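Local coordinates for 5,10-methylenetetrahydrofolate dehydrogenase (Bombyx mori, PDB 5ZF1) that catalyses the NADP+-dependent oxidation of 5,10-methylenetetrahydrofolate in one-carbon metabolism and, like its relatives in the dehydrogenase/cyclohydrolase family, probably works as a dimer, at the interface of chains A and B. Numbering follows the deposited sequence. Chains: chain A/B, 5,10-methylenetetrahydrofolate dehydrogenase.

Contact 1: the interface of chains A and B. Residues chain A 179-181, 184, 191-193; chain B 166, 168, 196, 198, 200.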
# COMPACT_ATOMS: atom_id res chain seq x y z
N HIS A 179 -6.15 -8.31 2.88
CA HIS A 179 -7.08 -8.32 1.75
C HIS A 179 -6.51 -8.93 0.47
O HIS A 179 -7.27 -9.14 -0.48
CB HIS A 179 -7.58 -6.89 1.44
CG HIS A 179 -6.69 -6.12 0.50
ND1 HIS A 179 -5.71 -5.26 0.94
CD2 HIS A 179 -6.65 -6.08 -0.86
CE1 HIS A 179 -5.09 -4.73 -0.10
NE2 HIS A 179 -5.64 -5.21 -1.20
N SER A 180 -5.20 -9.22 0.43
CA SER A 180 -4.50 -9.48 -0.83
C SER A 180 -4.60 -10.95 -1.22
O SER A 180 -5.01 -11.81 -0.44
CB SER A 180 -3.03 -9.05 -0.72
OG SER A 180 -2.92 -7.62 -0.91
N ASP A 181 -4.23 -11.23 -2.47
CA ASP A 181 -4.39 -12.56 -3.08
C ASP A 181 -3.25 -13.49 -2.68
O ASP A 181 -2.10 -13.23 -3.03
CB ASP A 181 -4.43 -12.40 -4.60
CG ASP A 181 -4.92 -13.64 -5.32
OD1 ASP A 181 -4.82 -14.76 -4.77
OD2 ASP A 181 -5.40 -13.47 -6.46
N HIS A 184 -0.54 -14.73 -5.22
CA HIS A 184 0.57 -13.92 -5.68
C HIS A 184 1.88 -14.40 -5.05
O HIS A 184 1.89 -15.19 -4.11
CB HIS A 184 0.32 -12.46 -5.35
CG HIS A 184 -0.75 -11.85 -6.20
ND1 HIS A 184 -1.34 -10.64 -5.90
CD2 HIS A 184 -1.33 -12.28 -7.35
CE1 HIS A 184 -2.23 -10.35 -6.83
NE2 HIS A 184 -2.25 -11.32 -7.72
N ASP A 191 -6.90 -12.87 1.58
CA ASP A 191 -8.14 -12.92 0.79
C ASP A 191 -9.38 -12.59 1.60
O ASP A 191 -10.49 -13.07 1.29
CB ASP A 191 -8.31 -14.29 0.09
CG ASP A 191 -7.31 -14.49 -1.05
OD1 ASP A 191 -7.37 -13.73 -2.02
OD2 ASP A 191 -6.47 -15.42 -0.98
N ALA A 192 -9.23 -11.76 2.63
CA ALA A 192 -10.37 -11.24 3.35
C ALA A 192 -10.87 -9.97 2.68
O ALA A 192 -10.14 -9.30 1.94
CB ALA A 192 -10.01 -10.93 4.81
N THR A 193 -12.12 -9.65 2.96
CA THR A 193 -12.68 -8.33 2.64
C THR A 193 -12.33 -7.41 3.79
O THR A 193 -12.61 -7.74 4.94
CB THR A 193 -14.20 -8.44 2.52
OG1 THR A 193 -14.52 -9.39 1.51
CG2 THR A 193 -14.80 -7.10 2.12
N ARG B 166 -9.00 -5.16 -6.39
CA ARG B 166 -7.77 -4.99 -5.62
C ARG B 166 -6.52 -5.03 -6.49
O ARG B 166 -5.41 -5.24 -5.97
CB ARG B 166 -7.67 -6.06 -4.52
CG ARG B 166 -7.64 -7.49 -5.08
CD ARG B 166 -7.57 -8.53 -3.97
NE ARG B 166 -7.69 -9.86 -4.59
CZ ARG B 166 -7.73 -11.01 -3.93
NH1 ARG B 166 -7.64 -11.03 -2.60
NH2 ARG B 166 -7.86 -12.14 -4.60
N LYS B 168 -3.14 -4.39 -8.45
CA LYS B 168 -2.04 -3.56 -7.96
C LYS B 168 -1.88 -2.30 -8.78
O LYS B 168 -1.38 -1.29 -8.27
CB LYS B 168 -0.74 -4.36 -7.96
CG LYS B 168 -0.77 -5.56 -7.05
CD LYS B 168 -1.16 -5.16 -5.64
CE LYS B 168 -1.21 -6.36 -4.72
NZ LYS B 168 -1.42 -5.92 -3.30
N ILE B 196 -12.32 -2.74 0.85
CA ILE B 196 -11.77 -3.35 -0.35
C ILE B 196 -12.51 -4.67 -0.54
O ILE B 196 -12.37 -5.57 0.28
CB ILE B 196 -10.27 -3.60 -0.22
CG1 ILE B 196 -9.52 -2.27 -0.02
CG2 ILE B 196 -9.75 -4.29 -1.45
CD1 ILE B 196 -8.17 -2.45 0.63
N HIS B 198 -13.38 -7.80 -3.47
CA HIS B 198 -12.58 -8.40 -4.54
C HIS B 198 -13.24 -9.71 -4.97
O HIS B 198 -14.37 -10.02 -4.58
CB HIS B 198 -11.13 -8.64 -4.10
CG HIS B 198 -11.00 -9.37 -2.80
ND1 HIS B 198 -11.33 -10.71 -2.65
CD2 HIS B 198 -10.56 -8.95 -1.59
CE1 HIS B 198 -11.10 -11.07 -1.40
NE2 HIS B 198 -10.65 -10.02 -0.73
N TYR B 200 -13.09 -12.70 -4.24
CA TYR B 200 -13.54 -13.71 -3.28
C TYR B 200 -14.51 -13.16 -2.22
O TYR B 200 -14.90 -13.90 -1.32
CB TYR B 200 -12.33 -14.36 -2.60
CG TYR B 200 -11.40 -15.09 -3.56
CD1 TYR B 200 -11.89 -16.06 -4.44
CD2 TYR B 200 -10.03 -14.84 -3.55
CE1 TYR B 200 -11.04 -16.72 -5.30
CE2 TYR B 200 -9.15 -15.51 -4.43
CZ TYR B 200 -9.68 -16.44 -5.29
OH TYR B 200 -8.84 -17.14 -6.15
O HOH W 1 -6.98 -15.50 -7.64
O HOH W 2 -4.16 -5.72 -3.64

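Contact 2: the interface of chains A and B. Residues chain A 161, 193-197, 209, 212; chain B 160, 193-197, 209.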
# COMPACT_ATOMS: atom_id res chain seq x y z
N ALA A 161 -13.45 -8.34 7.52
CA ALA A 161 -12.45 -7.93 8.49
C ALA A 161 -12.42 -6.41 8.57
O ALA A 161 -12.67 -5.74 7.57
CB ALA A 161 -11.06 -8.42 8.14
N THR A 193 -12.12 -9.65 2.96
CA THR A 193 -12.68 -8.33 2.64
C THR A 193 -12.33 -7.41 3.79
O THR A 193 -12.61 -7.74 4.94
CB THR A 193 -14.20 -8.44 2.52
OG1 THR A 193 -14.52 -9.39 1.51
CG2 THR A 193 -14.80 -7.10 2.12
N VAL A 194 -11.72 -6.25 3.50
CA VAL A 194 -11.12 -5.44 4.55
C VAL A 194 -11.68 -4.03 4.53
O VAL A 194 -11.63 -3.36 3.50
CB VAL A 194 -9.59 -5.39 4.43
CG1 VAL A 194 -9.01 -4.50 5.52
CG2 VAL A 194 -9.04 -6.81 4.62
N THR A 195 -12.19 -3.59 5.67
CA THR A 195 -12.54 -2.18 5.86
C THR A 195 -11.48 -1.55 6.73
O THR A 195 -11.18 -2.06 7.81
CB THR A 195 -13.91 -2.03 6.52
OG1 THR A 195 -14.90 -2.69 5.74
CG2 THR A 195 -14.25 -0.52 6.70
N ILE A 196 -10.97 -0.39 6.30
CA ILE A 196 -9.96 0.36 7.03
C ILE A 196 -10.68 1.53 7.71
O ILE A 196 -11.17 2.43 7.03
CB ILE A 196 -8.85 0.86 6.11
CG1 ILE A 196 -8.07 -0.33 5.55
CG2 ILE A 196 -7.91 1.83 6.86
CD1 ILE A 196 -8.21 -0.49 4.07
N CYS A 197 -10.74 1.49 9.03
CA CYS A 197 -11.31 2.58 9.82
C CYS A 197 -10.18 3.35 10.47
O CYS A 197 -9.10 2.81 10.69
CB CYS A 197 -12.27 2.05 10.89
SG CYS A 197 -13.70 1.18 10.22
N TYR A 209 -19.38 -0.92 11.22
CA TYR A 209 -18.43 -1.84 10.57
C TYR A 209 -17.95 -2.90 11.55
O TYR A 209 -17.82 -4.08 11.19
CB TYR A 209 -17.24 -1.06 10.01
CG TYR A 209 -17.54 -0.39 8.69
CD1 TYR A 209 -17.80 -1.14 7.57
CD2 TYR A 209 -17.57 0.99 8.57
CE1 TYR A 209 -18.08 -0.56 6.36
CE2 TYR A 209 -17.84 1.59 7.37
CZ TYR A 209 -18.09 0.80 6.26
OH TYR A 209 -18.39 1.37 5.04
N ASN A 212 -20.33 -5.74 12.05
CA ASN A 212 -20.48 -6.52 10.84
C ASN A 212 -19.29 -7.45 10.61
O ASN A 212 -19.34 -8.29 9.70
CB ASN A 212 -20.67 -5.55 9.66
CG ASN A 212 -20.94 -6.22 8.35
OD1 ASN A 212 -20.24 -5.97 7.36
ND2 ASN A 212 -21.96 -7.07 8.31
N ASN B 160 -18.33 6.45 3.69
CA ASN B 160 -18.13 5.02 3.41
C ASN B 160 -17.86 4.82 1.93
O ASN B 160 -18.74 5.08 1.10
CB ASN B 160 -19.37 4.23 3.83
CG ASN B 160 -19.55 4.13 5.32
OD1 ASN B 160 -18.69 4.53 6.11
ND2 ASN B 160 -20.70 3.59 5.73
N THR B 193 -13.58 6.14 4.75
CA THR B 193 -13.54 4.80 5.34
C THR B 193 -13.73 3.81 4.20
O THR B 193 -14.81 3.75 3.61
CB THR B 193 -14.66 4.65 6.37
OG1 THR B 193 -14.53 5.66 7.38
CG2 THR B 193 -14.59 3.26 7.05
N VAL B 194 -12.71 3.01 3.88
CA VAL B 194 -12.67 2.28 2.61
C VAL B 194 -12.82 0.80 2.89
O VAL B 194 -12.12 0.27 3.76
CB VAL B 194 -11.35 2.53 1.86
CG1 VAL B 194 -11.28 1.70 0.59
CG2 VAL B 194 -11.22 4.00 1.49
N THR B 195 -13.72 0.14 2.17
CA THR B 195 -13.78 -1.32 2.17
C THR B 195 -13.26 -1.79 0.83
O THR B 195 -13.69 -1.30 -0.21
CB THR B 195 -15.22 -1.82 2.35
OG1 THR B 195 -15.76 -1.30 3.57
CG2 THR B 195 -15.25 -3.38 2.35
N ILE B 196 -12.32 -2.74 0.85
CA ILE B 196 -11.77 -3.35 -0.35
C ILE B 196 -12.51 -4.67 -0.54
O ILE B 196 -12.37 -5.57 0.28
CB ILE B 196 -10.27 -3.60 -0.22
CG1 ILE B 196 -9.52 -2.27 -0.02
CG2 ILE B 196 -9.75 -4.29 -1.45
CD1 ILE B 196 -8.17 -2.45 0.63
N CYS B 197 -13.32 -4.74 -1.58
CA CYS B 197 -13.97 -5.97 -2.00
C CYS B 197 -13.24 -6.50 -3.23
O CYS B 197 -12.57 -5.75 -3.94
CB CYS B 197 -15.45 -5.74 -2.32
SG CYS B 197 -16.46 -5.26 -0.89
N TYR B 209 -22.26 -4.38 1.79
CA TYR B 209 -21.32 -3.25 1.82
C TYR B 209 -21.76 -2.14 0.87
O TYR B 209 -21.64 -0.95 1.20
CB TYR B 209 -19.92 -3.72 1.46
CG TYR B 209 -19.15 -4.45 2.54
CD1 TYR B 209 -18.76 -3.82 3.71
CD2 TYR B 209 -18.76 -5.78 2.34
CE1 TYR B 209 -18.02 -4.49 4.66
CE2 TYR B 209 -18.02 -6.46 3.28
CZ TYR B 209 -17.66 -5.82 4.44
OH TYR B 209 -16.91 -6.49 5.36
O HOH W 3 -15.27 -5.02 6.81
O HOH W 4 -16.53 1.17 3.35
O HOH W 5 -20.33 -0.38 3.61

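Contact 3: the interface of chains A and B. Residues chain A 107, 124, 127-128, 131, 168, 172, 176; chain B 124-125, 127-129, 131-132.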
# COMPACT_ATOMS: atom_id res chain seq x y z
N ARG A 107 11.42 9.40 7.70
CA ARG A 107 11.46 8.82 6.37
C ARG A 107 12.89 8.74 5.85
O ARG A 107 13.29 7.74 5.23
CB ARG A 107 10.59 9.64 5.40
CG ARG A 107 10.75 9.29 3.92
CD ARG A 107 10.61 7.79 3.62
NE ARG A 107 9.53 7.15 4.37
CZ ARG A 107 9.43 5.85 4.58
NH1 ARG A 107 10.35 5.00 4.11
NH2 ARG A 107 8.41 5.38 5.28
N ILE A 124 11.51 2.13 2.00
CA ILE A 124 10.47 2.29 0.99
C ILE A 124 10.51 1.17 -0.04
O ILE A 124 9.46 0.78 -0.58
CB ILE A 124 10.58 3.69 0.35
CG1 ILE A 124 9.25 4.07 -0.29
CG2 ILE A 124 11.73 3.76 -0.63
CD1 ILE A 124 8.22 4.37 0.74
N ILE A 127 8.76 -1.76 1.61
CA ILE A 127 7.32 -1.49 1.67
C ILE A 127 6.70 -1.62 0.29
O ILE A 127 5.63 -2.22 0.13
CB ILE A 127 7.07 -0.09 2.28
CG1 ILE A 127 7.42 -0.05 3.78
CG2 ILE A 127 5.60 0.33 2.11
CD1 ILE A 127 6.43 -0.80 4.64
N GLY A 128 7.36 -1.07 -0.74
CA GLY A 128 6.82 -1.14 -2.08
C GLY A 128 6.65 -2.56 -2.56
O GLY A 128 5.65 -2.89 -3.22
N CYS A 131 3.58 -4.05 -1.00
CA CYS A 131 2.31 -3.56 -1.53
C CYS A 131 1.99 -4.11 -2.91
O CYS A 131 0.83 -4.05 -3.32
CB CYS A 131 2.31 -2.04 -1.55
SG CYS A 131 2.32 -1.38 0.14
N LYS A 168 1.72 3.75 8.94
CA LYS A 168 2.53 3.22 7.85
C LYS A 168 3.28 1.96 8.27
O LYS A 168 3.50 1.08 7.44
CB LYS A 168 3.52 4.26 7.32
CG LYS A 168 4.67 4.59 8.29
CD LYS A 168 5.77 5.45 7.65
CE LYS A 168 6.89 5.75 8.67
NZ LYS A 168 7.85 4.61 8.80
N MET A 172 -1.25 -0.08 8.02
CA MET A 172 -1.27 -0.21 6.56
C MET A 172 -0.79 -1.59 6.11
O MET A 172 -1.49 -2.23 5.31
CB MET A 172 -0.44 0.91 5.91
CG MET A 172 -0.46 0.87 4.38
SD MET A 172 0.72 -0.26 3.64
CE MET A 172 2.26 0.59 4.00
N MET A 176 -2.98 -4.43 4.11
CA MET A 176 -2.49 -4.83 2.79
C MET A 176 -2.46 -6.35 2.67
O MET A 176 -3.03 -6.93 1.74
CB MET A 176 -1.11 -4.24 2.54
CG MET A 176 -0.49 -4.58 1.16
SD MET A 176 -1.44 -3.86 -0.22
CE MET A 176 -1.39 -2.12 0.16
N ILE B 124 8.31 0.12 -7.88
CA ILE B 124 8.04 -0.19 -6.48
C ILE B 124 8.35 0.99 -5.57
O ILE B 124 7.66 1.19 -4.55
CB ILE B 124 8.81 -1.47 -6.04
CG1 ILE B 124 10.29 -1.34 -6.33
CG2 ILE B 124 8.18 -2.69 -6.69
CD1 ILE B 124 11.14 -2.40 -5.64
N ILE B 125 9.36 1.80 -5.91
CA ILE B 125 9.65 2.98 -5.10
C ILE B 125 8.49 3.97 -5.15
O ILE B 125 8.13 4.57 -4.13
CB ILE B 125 10.98 3.63 -5.54
CG1 ILE B 125 12.16 2.74 -5.11
CG2 ILE B 125 11.12 5.03 -4.95
CD1 ILE B 125 13.51 3.18 -5.69
N ILE B 127 5.29 3.21 -5.85
CA ILE B 127 4.17 2.58 -5.16
C ILE B 127 4.40 2.62 -3.66
O ILE B 127 3.48 2.89 -2.88
CB ILE B 127 3.99 1.14 -5.66
CG1 ILE B 127 3.51 1.14 -7.12
CG2 ILE B 127 3.01 0.36 -4.76
CD1 ILE B 127 2.05 1.54 -7.29
N GLY B 128 5.64 2.37 -3.24
CA GLY B 128 5.95 2.44 -1.82
C GLY B 128 5.65 3.81 -1.23
O GLY B 128 5.04 3.91 -0.16
N ARG B 129 6.03 4.87 -1.93
CA ARG B 129 5.75 6.21 -1.42
C ARG B 129 4.25 6.49 -1.39
O ARG B 129 3.75 7.13 -0.45
CB ARG B 129 6.50 7.25 -2.27
CG ARG B 129 8.03 7.19 -2.10
CD ARG B 129 8.75 8.28 -2.88
NE ARG B 129 8.36 9.62 -2.44
CZ ARG B 129 8.90 10.27 -1.41
NH1 ARG B 129 9.88 9.71 -0.70
NH2 ARG B 129 8.46 11.48 -1.09
N CYS B 131 1.98 4.32 -0.74
CA CYS B 131 1.34 3.53 0.30
C CYS B 131 1.70 4.01 1.70
O CYS B 131 0.94 3.75 2.63
CB CYS B 131 1.68 2.05 0.09
SG CYS B 131 0.80 1.37 -1.35
N VAL B 132 2.79 4.74 1.86
CA VAL B 132 3.08 5.38 3.14
C VAL B 132 2.56 6.81 3.13
O VAL B 132 2.87 7.59 4.04
CB VAL B 132 4.58 5.33 3.48
CG1 VAL B 132 5.09 3.88 3.41
CG2 VAL B 132 5.39 6.21 2.57

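Contact 1: the interface of chains A and B
The guanidinium of B:Arg166 lies at the heart of this polar part of the dimer interface. B:Arg166 NH1 donates to A:His179 O (2.9 Å), the carbonyl at the end of helix 171-179, on a lone pair and in the plane of the guanidinium. B:Arg166 NH1 also donates to the carboxylate oxygen A:Asp191 OD1 (2.8 Å), which NH2 meets as well, so two nitrogens grip one oxygen end-on. A:Asp181 adds a looser salt bridge, and its CB packs on one face of the guanidinium; the ring of B:His198 covers the opposite face. Arginine suits the place because its flat, multiply donating tip serves a carbonyl and carboxylates together. Its chain, extended from CG to NE, starts from the crowded chi1 position (61°) and slides past A:His179, CB at the edge of that imidazole. B:Ile196 CD1 sits over the centre of the A:His179 ring, 3.8 Å from its centroid. Farther out, a water joins A:His179 NE2, B:Arg166 O and B:Lys168 NZ, and the nearby amine may discourage a charged imidazole. B:Tyr200 N donates to B:His198 ND1 (3.1 Å), which helps to fix the ring; B:His198 NE2 donates to A:Ala192 O (2.8 Å) from well above the carbonyl plane.

Contact 2: the interface of chains A and B
Strands 193-197 of the two subunits run antiparallel across the two-fold, joined by B:Ile196 N to A:Val194 O (2.8 Å) and, in the twin bond, A:Ile196 N to B:Val194 O (2.9 Å). At the centre of the pairing A:Thr195 faces B:Thr195, the two side chains crossing obliquely. From A:Thr195 CB, 3.6 Å from B:Thr195 OG1, the side chain forks. The hydroxyl A:Thr195 OG1, anti to the carbonyl carbon (chi1 -58°), bonds to B:Thr195 OG1 at 2.7 Å; either may be the donor. A water bonded to A:Thr195 OG1 (2.6 Å) also bonds to A:Ala161 O and the phenol B:Tyr209 OH. The methyl CG2, anti to the backbone N, lies over the centre of the A:Tyr209 ring and so braces that residue from within its own chain. Threonine suits this axis: one branch can donate or accept a hydrogen bond, while the other packs on an aromatic face. Each tyrosine reaches tip to tip toward the opposite Thr193, with A:Thr193 CG2 3.5 Å from B:Tyr209 CE2. A:Tyr209 OH binds another water, which B:Thr195 OG1 and B:Thr193 O share. The paired strands thus join the beta-sheets of the two NAD(P)-binding domains edge to edge, helices 203-212 of A and 203-211 of B packed against them.

Contact 3: the interface of chains A and B
Helix 124-131 of each subunit of this tetrahydrofolate dehydrogenase/cyclohydrolase family enzyme packs against its twin close to the two-fold axis, in a helix-helix contact made by packing, largely of apolar groups. The helices touch main chain to main chain at the glycines, which carry no side chain to hold them apart: A:Gly128 CA stands 3.7 Å from B:Gly128 CA and 3.5 Å from B:Ile124 O. One turn on, A:Cys131 SG and B:Cys131 SG meet at 3.5 Å, too long for a disulfide. Each thiol stands anti to its carbonyl carbon and makes a weak bond back within its own helix, to A:Ile127 O or B:Ile127 O; cysteine suits the place because it is small where the helices lie close. A:Ile124 turns CG1 anti to the backbone N (chi1 -159°), which carries A:Ile124 CD1 onto the B helix, 3.8 Å from B:Arg129 CA. B:Ile124 takes a different rotamer (chi1 54°) and buries little there, so the two-fold is not exact in its side chains. Just past the helix end, B:Val132 buries 82 Å², and its forked tip touches two isoleucines of A at once. B:Val132 crosses A:Ile127 obliquely, its CG1 3.8 Å from A:Ile127 CG2, while B:Val132 CG2 meets A:Ile124 CD1 (3.8 Å). The A:Arg107 guanidinium approaches both methyls tip to tip. A:Met172, bent at chi2 and chi3, brings CG and CE each to 3.7 Å from B:Cys131 O.

Contacts 1 and 2 are neighbours, their C-alpha centres about 12 Å apart, and share A:Thr193 and B:Ile196, so strand 193-197 serves both. Contact 3 lies about 17 Å from contact 1 and 20 Å from contact 2. Helix 171-179 links contact 1 to contact 3, contributing A:His179 to the former and A:Met172 to the latter, while residue 168 takes part in both, from chain B in contact 1 and chain A in contact 3. Strand-paired, polar and apolar surfaces follow one another, contact 1 lying between the other two; each contact has a twin with the chains exchanged, though not identical in every side chain, which fits a dimer.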